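Local coordinates for protein putative (Helicobacter pylori J99, PDB 4R7K) that is of unknown function but, as an SRPBCC-family member with a helix-grip fold, may bind a hydrophobic ligand in an internal pocket, at residues Val109-Leu114 / Ile118-Trp123; Val137-Leu142 / Asn177-Trp182. All blocks are in the same frame, centred on the assembly; numbering follows the deposited sequence.

Contact 1 of 2, residues Val109-Leu114 / Ile118-Trp123; sequences VEEFEL and ILRLAW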
loop_
_atom_site.group_PDB
_atom_site.type_symbol
_atom_site.label_atom_id
_atom_site.label_comp_id
_atom_site.label_asym_id
_atom_site.label_seq_id
_atom_site.Cartn_x
_atom_site.Cartn_y
_atom_site.Cartn_z
ATOM N N VAL A 109 0.287 -18.193 -23.176
ATOM C CA VAL A 109 1.435 -17.403 -23.605
ATOM C C VAL A 109 1.245 -17.016 -25.063
ATOM O O VAL A 109 0.934 -17.866 -25.893
ATOM C CB VAL A 109 2.762 -18.157 -23.411
ATOM C CG1 VAL A 109 3.947 -17.302 -23.825
ATOM C CG2 VAL A 109 2.903 -18.545 -21.962
ATOM N N GLU A 110 1.361 -15.712 -25.340
ATOM C CA GLU A 110 1.203 -15.166 -26.678
ATOM C C GLU A 110 2.515 -14.605 -27.260
ATOM O O GLU A 110 2.599 -14.281 -28.448
ATOM C CB GLU A 110 0.070 -14.115 -26.706
ATOM C CG GLU A 110 -1.332 -14.729 -26.510
ATOM C CD GLU A 110 -2.479 -13.857 -26.986
ATOM O OE1 GLU A 110 -2.304 -12.631 -27.184
ATOM O OE2 GLU A 110 -3.579 -14.396 -27.187
ATOM N N GLU A 111 3.541 -14.503 -26.430
ATOM C CA GLU A 111 4.825 -13.989 -26.885
ATOM C C GLU A 111 5.926 -14.611 -26.102
ATOM O O GLU A 111 5.894 -14.611 -24.871
ATOM C CB GLU A 111 4.918 -12.465 -26.713
ATOM C CG GLU A 111 6.274 -11.901 -27.106
ATOM C CD GLU A 111 6.451 -10.467 -26.668
ATOM O OE1 GLU A 111 6.173 -10.225 -25.464
ATOM O OE2 GLU A 111 6.894 -9.621 -27.503
ATOM N N PHE A 112 6.908 -15.148 -26.808
ATOM C CA PHE A 112 8.073 -15.707 -26.160
ATOM C C PHE A 112 9.277 -15.586 -27.090
ATOM O O PHE A 112 9.339 -16.243 -28.147
ATOM C CB PHE A 112 7.892 -17.179 -25.763
ATOM C CG PHE A 112 9.136 -17.766 -25.170
ATOM C CD1 PHE A 112 9.476 -17.486 -23.870
ATOM C CD2 PHE A 112 9.994 -18.527 -25.933
ATOM C CE1 PHE A 112 10.641 -17.957 -23.325
ATOM C CE2 PHE A 112 11.167 -19.018 -25.389
ATOM C CZ PHE A 112 11.493 -18.716 -24.087
ATOM N N GLU A 113 10.222 -14.748 -26.712
ATOM C CA GLU A 113 11.433 -14.563 -27.485
ATOM C C GLU A 113 12.577 -14.395 -26.499
ATOM O O GLU A 113 12.649 -13.401 -25.766
ATOM C CB GLU A 113 11.306 -13.345 -28.382
ATOM C CG GLU A 113 12.512 -13.162 -29.295
ATOM C CD GLU A 113 12.325 -12.054 -30.330
ATOM O OE1 GLU A 113 12.927 -12.154 -31.428
ATOM O OE2 GLU A 113 11.568 -11.100 -30.065
ATOM N N LEU A 114 13.464 -15.383 -26.455
ATOM C CA LEU A 114 14.577 -15.367 -25.523
ATOM C C LEU A 114 15.877 -15.320 -26.284
ATOM O O LEU A 114 16.176 -16.225 -27.054
ATOM C CB LEU A 114 14.538 -16.607 -24.629
ATOM C CG LEU A 114 15.724 -16.793 -23.660
ATOM C CD1 LEU A 114 15.869 -15.617 -22.695
ATOM C CD2 LEU A 114 15.584 -18.103 -22.890
ATOM N N ILE A 118 18.163 -10.564 -23.661
ATOM C CA ILE A 118 16.828 -10.019 -23.526
ATOM C C ILE A 118 15.758 -11.088 -23.694
ATOM O O ILE A 118 15.838 -11.977 -24.575
ATOM C CB ILE A 118 16.599 -8.855 -24.512
ATOM C CG1 ILE A 118 15.166 -8.346 -24.374
ATOM C CG2 ILE A 118 16.934 -9.295 -25.922
ATOM C CD1 ILE A 118 14.836 -7.055 -25.110
ATOM N N LEU A 119 14.779 -11.027 -22.794
ATOM C CA LEU A 119 13.633 -11.885 -22.825
ATOM C C LEU A 119 12.403 -11.028 -23.003
ATOM O O LEU A 119 12.211 -10.042 -22.298
ATOM C CB LEU A 119 13.454 -12.652 -21.499
ATOM C CG LEU A 119 12.097 -13.366 -21.346
ATOM C CD1 LEU A 119 11.990 -14.475 -22.362
ATOM C CD2 LEU A 119 11.885 -13.940 -19.940
ATOM N N ARG A 120 11.549 -11.439 -23.917
ATOM C CA ARG A 120 10.218 -10.892 -24.070
ATOM C C ARG A 120 9.231 -12.028 -23.855
ATOM O O ARG A 120 9.254 -13.054 -24.561
ATOM C CB ARG A 120 10.044 -10.284 -25.440
ATOM C CG ARG A 120 10.862 -9.009 -25.622
ATOM C CD ARG A 120 10.910 -8.637 -27.110
ATOM N NE ARG A 120 11.655 -7.407 -27.358
ATOM C CZ ARG A 120 11.134 -6.196 -27.245
ATOM N NH1 ARG A 120 9.888 -6.041 -26.833
ATOM N NH2 ARG A 120 11.868 -5.142 -27.499
ATOM N N LEU A 121 8.351 -11.850 -22.889
ATOM C CA LEU A 121 7.399 -12.888 -22.541
ATOM C C LEU A 121 6.063 -12.238 -22.215
ATOM O O LEU A 121 6.019 -11.224 -21.545
ATOM C CB LEU A 121 7.891 -13.653 -21.307
ATOM C CG LEU A 121 6.895 -14.625 -20.639
ATOM C CD1 LEU A 121 6.708 -15.818 -21.549
ATOM C CD2 LEU A 121 7.473 -15.093 -19.310
ATOM N N ALA A 122 4.981 -12.768 -22.771
ATOM C CA ALA A 122 3.667 -12.233 -22.442
ATOM C C ALA A 122 2.600 -13.302 -22.521
ATOM O O ALA A 122 2.711 -14.238 -23.321
ATOM C CB ALA A 122 3.307 -11.068 -23.364
ATOM N N TRP A 123 1.585 -13.172 -21.673
ATOM C CA TRP A 123 0.419 -14.033 -21.716
ATOM C C TRP A 123 -0.874 -13.242 -21.647
ATOM O O TRP A 123 -0.943 -12.136 -21.027
ATOM C CB TRP A 123 0.430 -15.058 -20.602
ATOM C CG TRP A 123 0.415 -14.521 -19.189
ATOM C CD1 TRP A 123 -0.668 -14.074 -18.492
ATOM C CD2 TRP A 123 1.519 -14.475 -18.287
ATOM N NE1 TRP A 123 -0.298 -13.707 -17.242
ATOM C CE2 TRP A 123 1.040 -13.967 -17.075
ATOM C CE3 TRP A 123 2.875 -14.814 -18.397
ATOM C CZ2 TRP A 123 1.877 -13.726 -15.976
ATOM C CZ3 TRP A 123 3.704 -14.598 -17.302
ATOM C CH2 TRP A 123 3.199 -14.079 -16.103
HETATM O O HOH W 1 7.486 -7.444 -26.193
HETATM O O HOH W 2 13.946 -11.087 -26.831
#

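Contact 2 of 2, residues Val137-Leu142 / Asn177-Trp182; sequences VYHAWL and NGHQAW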
loop_
_atom_site.group_PDB
_atom_site.type_symbol
_atom_site.label_atom_id
_atom_site.label_comp_id
_atom_site.label_asym_id
_atom_site.label_seq_id
_atom_site.Cartn_x
_atom_site.Cartn_y
_atom_site.Cartn_z
ATOM N N VAL A 137 -6.998 -9.842 -19.639
ATOM C CA VAL A 137 -5.759 -9.058 -19.538
ATOM C C VAL A 137 -4.637 -9.570 -20.470
ATOM O O VAL A 137 -4.699 -10.702 -20.964
ATOM C CB VAL A 137 -5.230 -9.051 -18.083
ATOM C CG1 VAL A 137 -6.371 -8.720 -17.110
ATOM C CG2 VAL A 137 -4.588 -10.392 -17.670
ATOM N N TYR A 138 -3.636 -8.727 -20.689
ATOM C CA TYR A 138 -2.424 -9.084 -21.439
ATOM C C TYR A 138 -1.285 -8.615 -20.556
ATOM O O TYR A 138 -1.134 -7.410 -20.316
ATOM C CB TYR A 138 -2.407 -8.410 -22.791
ATOM C CG TYR A 138 -1.280 -8.845 -23.715
ATOM C CD1 TYR A 138 -1.433 -9.926 -24.582
ATOM C CD2 TYR A 138 -0.096 -8.135 -23.783
ATOM C CE1 TYR A 138 -0.406 -10.305 -25.443
ATOM C CE2 TYR A 138 0.939 -8.534 -24.629
ATOM C CZ TYR A 138 0.777 -9.601 -25.460
ATOM O OH TYR A 138 1.818 -9.955 -26.310
ATOM N N HIS A 139 -0.525 -9.552 -20.008
ATOM C CA HIS A 139 0.539 -9.233 -19.063
ATOM C C HIS A 139 1.885 -9.529 -19.716
ATOM O O HIS A 139 2.191 -10.656 -20.043
ATOM C CB HIS A 139 0.359 -10.122 -17.866
ATOM C CG HIS A 139 1.284 -9.832 -16.735
ATOM N ND1 HIS A 139 1.087 -10.355 -15.477
ATOM C CD2 HIS A 139 2.333 -8.983 -16.628
ATOM C CE1 HIS A 139 2.042 -9.926 -14.672
ATOM N NE2 HIS A 139 2.811 -9.093 -15.348
ATOM N N ALA A 140 2.679 -8.486 -19.909
ATOM C CA ALA A 140 3.921 -8.604 -20.645
ATOM C C ALA A 140 5.099 -8.321 -19.745
ATOM O O ALA A 140 5.008 -7.549 -18.742
ATOM C CB ALA A 140 3.921 -7.644 -21.814
ATOM N N TRP A 141 6.207 -8.924 -20.125
ATOM C CA TRP A 141 7.428 -8.824 -19.393
ATOM C C TRP A 141 8.571 -8.612 -20.340
ATOM O O TRP A 141 8.610 -9.196 -21.459
ATOM C CB TRP A 141 7.707 -10.135 -18.624
ATOM C CG TRP A 141 6.733 -10.545 -17.569
ATOM C CD1 TRP A 141 5.518 -11.144 -17.767
ATOM C CD2 TRP A 141 6.913 -10.466 -16.147
ATOM N NE1 TRP A 141 4.929 -11.424 -16.550
ATOM C CE2 TRP A 141 5.763 -11.018 -15.545
ATOM C CE3 TRP A 141 7.950 -9.999 -15.317
ATOM C CZ2 TRP A 141 5.596 -11.065 -14.163
ATOM C CZ3 TRP A 141 7.770 -10.030 -13.936
ATOM C CH2 TRP A 141 6.625 -10.586 -13.376
ATOM N N LEU A 142 9.541 -7.829 -19.874
ATOM C CA LEU A 142 10.775 -7.593 -20.592
ATOM C C LEU A 142 11.901 -7.616 -19.582
ATOM O O LEU A 142 11.958 -6.761 -18.684
ATOM C CB LEU A 142 10.730 -6.251 -21.321
ATOM C CG LEU A 142 11.795 -6.057 -22.418
ATOM C CD1 LEU A 142 11.355 -4.912 -23.337
ATOM C CD2 LEU A 142 13.140 -5.769 -21.769
ATOM N N ASN A 177 0.796 -2.347 -6.621
ATOM C CA ASN A 177 1.468 -2.837 -5.459
ATOM C C ASN A 177 1.700 -4.340 -5.540
ATOM O O ASN A 177 2.746 -4.793 -5.108
ATOM C CB ASN A 177 0.690 -2.418 -4.202
ATOM C CG ASN A 177 0.864 -0.925 -3.903
ATOM O OD1 ASN A 177 -0.073 -0.139 -4.016
ATOM N ND2 ASN A 177 2.091 -0.528 -3.658
ATOM N N GLY A 178 0.745 -5.087 -6.099
ATOM C CA GLY A 178 0.902 -6.527 -6.294
ATOM C C GLY A 178 2.037 -6.824 -7.271
ATOM O O GLY A 178 2.878 -7.675 -7.025
ATOM N N HIS A 179 2.064 -6.113 -8.376
ATOM C CA HIS A 179 3.122 -6.340 -9.352
ATOM C C HIS A 179 4.482 -5.928 -8.851
ATOM O O HIS A 179 5.508 -6.589 -9.162
ATOM C CB HIS A 179 2.771 -5.691 -10.655
ATOM C CG HIS A 179 1.768 -6.474 -11.434
ATOM N ND1 HIS A 179 1.523 -6.244 -12.766
ATOM C CD2 HIS A 179 1.049 -7.575 -11.100
ATOM C CE1 HIS A 179 0.608 -7.099 -13.195
ATOM N NE2 HIS A 179 0.325 -7.935 -12.211
ATOM N N GLN A 180 4.519 -4.894 -8.022
ATOM C CA GLN A 180 5.789 -4.504 -7.419
ATOM C C GLN A 180 6.286 -5.636 -6.546
ATOM O O GLN A 180 7.503 -5.890 -6.465
ATOM C CB GLN A 180 5.643 -3.253 -6.574
ATOM C CG GLN A 180 6.974 -2.637 -6.223
ATOM C CD GLN A 180 7.727 -2.088 -7.432
ATOM O OE1 GLN A 180 7.136 -1.655 -8.440
ATOM N NE2 GLN A 180 9.040 -2.044 -7.314
ATOM N N ALA A 181 5.359 -6.264 -5.821
ATOM C CA ALA A 181 5.724 -7.398 -4.961
ATOM C C ALA A 181 6.259 -8.575 -5.781
ATOM O O ALA A 181 7.143 -9.302 -5.321
ATOM C CB ALA A 181 4.541 -7.841 -4.093
ATOM N N TRP A 182 5.714 -8.763 -6.987
ATOM C CA TRP A 182 6.158 -9.835 -7.883
ATOM C C TRP A 182 7.607 -9.543 -8.249
ATOM O O TRP A 182 8.468 -10.414 -8.103
ATOM C CB TRP A 182 5.341 -9.895 -9.180
ATOM C CG TRP A 182 5.451 -11.229 -9.918
ATOM C CD1 TRP A 182 6.549 -12.038 -9.995
ATOM C CD2 TRP A 182 4.453 -11.830 -10.767
ATOM N NE1 TRP A 182 6.268 -13.149 -10.752
ATOM C CE2 TRP A 182 4.989 -13.045 -11.240
ATOM C CE3 TRP A 182 3.125 -11.493 -11.107
ATOM C CZ2 TRP A 182 4.269 -13.909 -12.071
ATOM C CZ3 TRP A 182 2.405 -12.368 -11.932
ATOM C CH2 TRP A 182 2.974 -13.555 -12.389
#

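Contact 1 of 2, residues Val109-Leu114 / Ile118-Trp123
The ring of Phe-112 takes a methyl of Leu-121 at its edge: CD1 of Phe-112 lies 4.0 Å from CD1 of Leu-121, in the ring plane. Leu-119 CD1 approaches the neighbouring ring atom CE1 obliquely. On this same side of the sheet, Val-109 crosses Leu-121 at about a right angle, its CG1 anti to the backbone N (chi1 -178°) and therefore swung over the partner strand, 3.9 Å from Leu-121 CD1. The guanidinium of Arg-120, on the other side of the sheet with Glu-111 and Glu-113, receives a water at its edge; the water accepts from NH1 of Arg-120 (2.9 Å) and donates to OE2 of Glu-111 (2.6 Å), linking two charged groups that do not touch. Glu-113 runs alongside Arg-120, yet its OE2 stands well out of the guanidinium plane and is salt-bridged to Arg-32, while Arg-120 NH1 also bonds Ala-30 O. Backbone pairing fixes the register: Arg-120 N reaches Glu-113 O at 2.9 Å with a nearly straight N-H...O angle of 171°. Toward Trp-123 the pattern changes, because Ala-122 O accepts from both Glu-110 N (2.8 Å) and Glu-111 N (3.2 Å), from one face of its carbonyl plane. Two residues opposite one define a classic beta bulge, here within the antiparallel hairpin of strands 103-114 and 118-126.

Contact 2 of 2, residues Val137-Leu142 / Asn177-Trp182
An aromatic cluster of His-139, Trp-141, His-179 and Trp-182 bridges the antiparallel sheet and the long C-terminal helix 174-190. The segment axes remain 12.9 Å apart, so the rings alone span the gap. Trp-141 presents the edge of its six-membered ring to the face of Trp-182: CZ2 of Trp-141 sits 3.6 Å from CE2 of Trp-182, and the planes stand 72° apart, an edge-to-face pair. Trp-182 has CG anti to its own backbone N (chi1 -161°), which carries the indole off the helix and across Trp-141. His-139 also turns an edge to Trp-182, in an offset manner, with its CE1 3.7 Å from CZ3 of Trp-182. Against His-179 the geometry differs, since the two imidazoles come from opposite directions with planes 12° apart but slid so far that the rings barely overlap, His-139 CE1 meeting His-179 CE1 at 3.5 Å. The NE2 atom of buried His-139 is hydrogen-bonded to Thr-155 OG1, which ties this ring to strand 150-160. Tyr-74 stacks on Trp-182 and Trp-70 meets it edge-to-face, extending the cluster. Such packing of a long C-terminal helix against a curved antiparallel sheet is characteristic of the helix-grip fold of SRPBCC proteins.

Contact 1 closes before contact 2 opens along the chain, and their centres lie about 13 Å apart. Strands 118-126 and 136-146 are consecutive and adjacent in one antiparallel sheet, where they join the two contacts directly: Leu-121 O lies 2.7 Å from Trp-141 N and Trp-123 O lies 2.8 Å from His-139 N, both probable hydrogen bonds. Trp-123 also packs its indole against His-139 and Trp-141, so the apolar face of the hairpin joins the cluster through Trp-123. Contact 1 is thus local pairing within the sheet, whereas contact 2 joins helix 174-190 to it across the region that holds ligands in many SRPBCC relatives; whether this protein uses it so is not known.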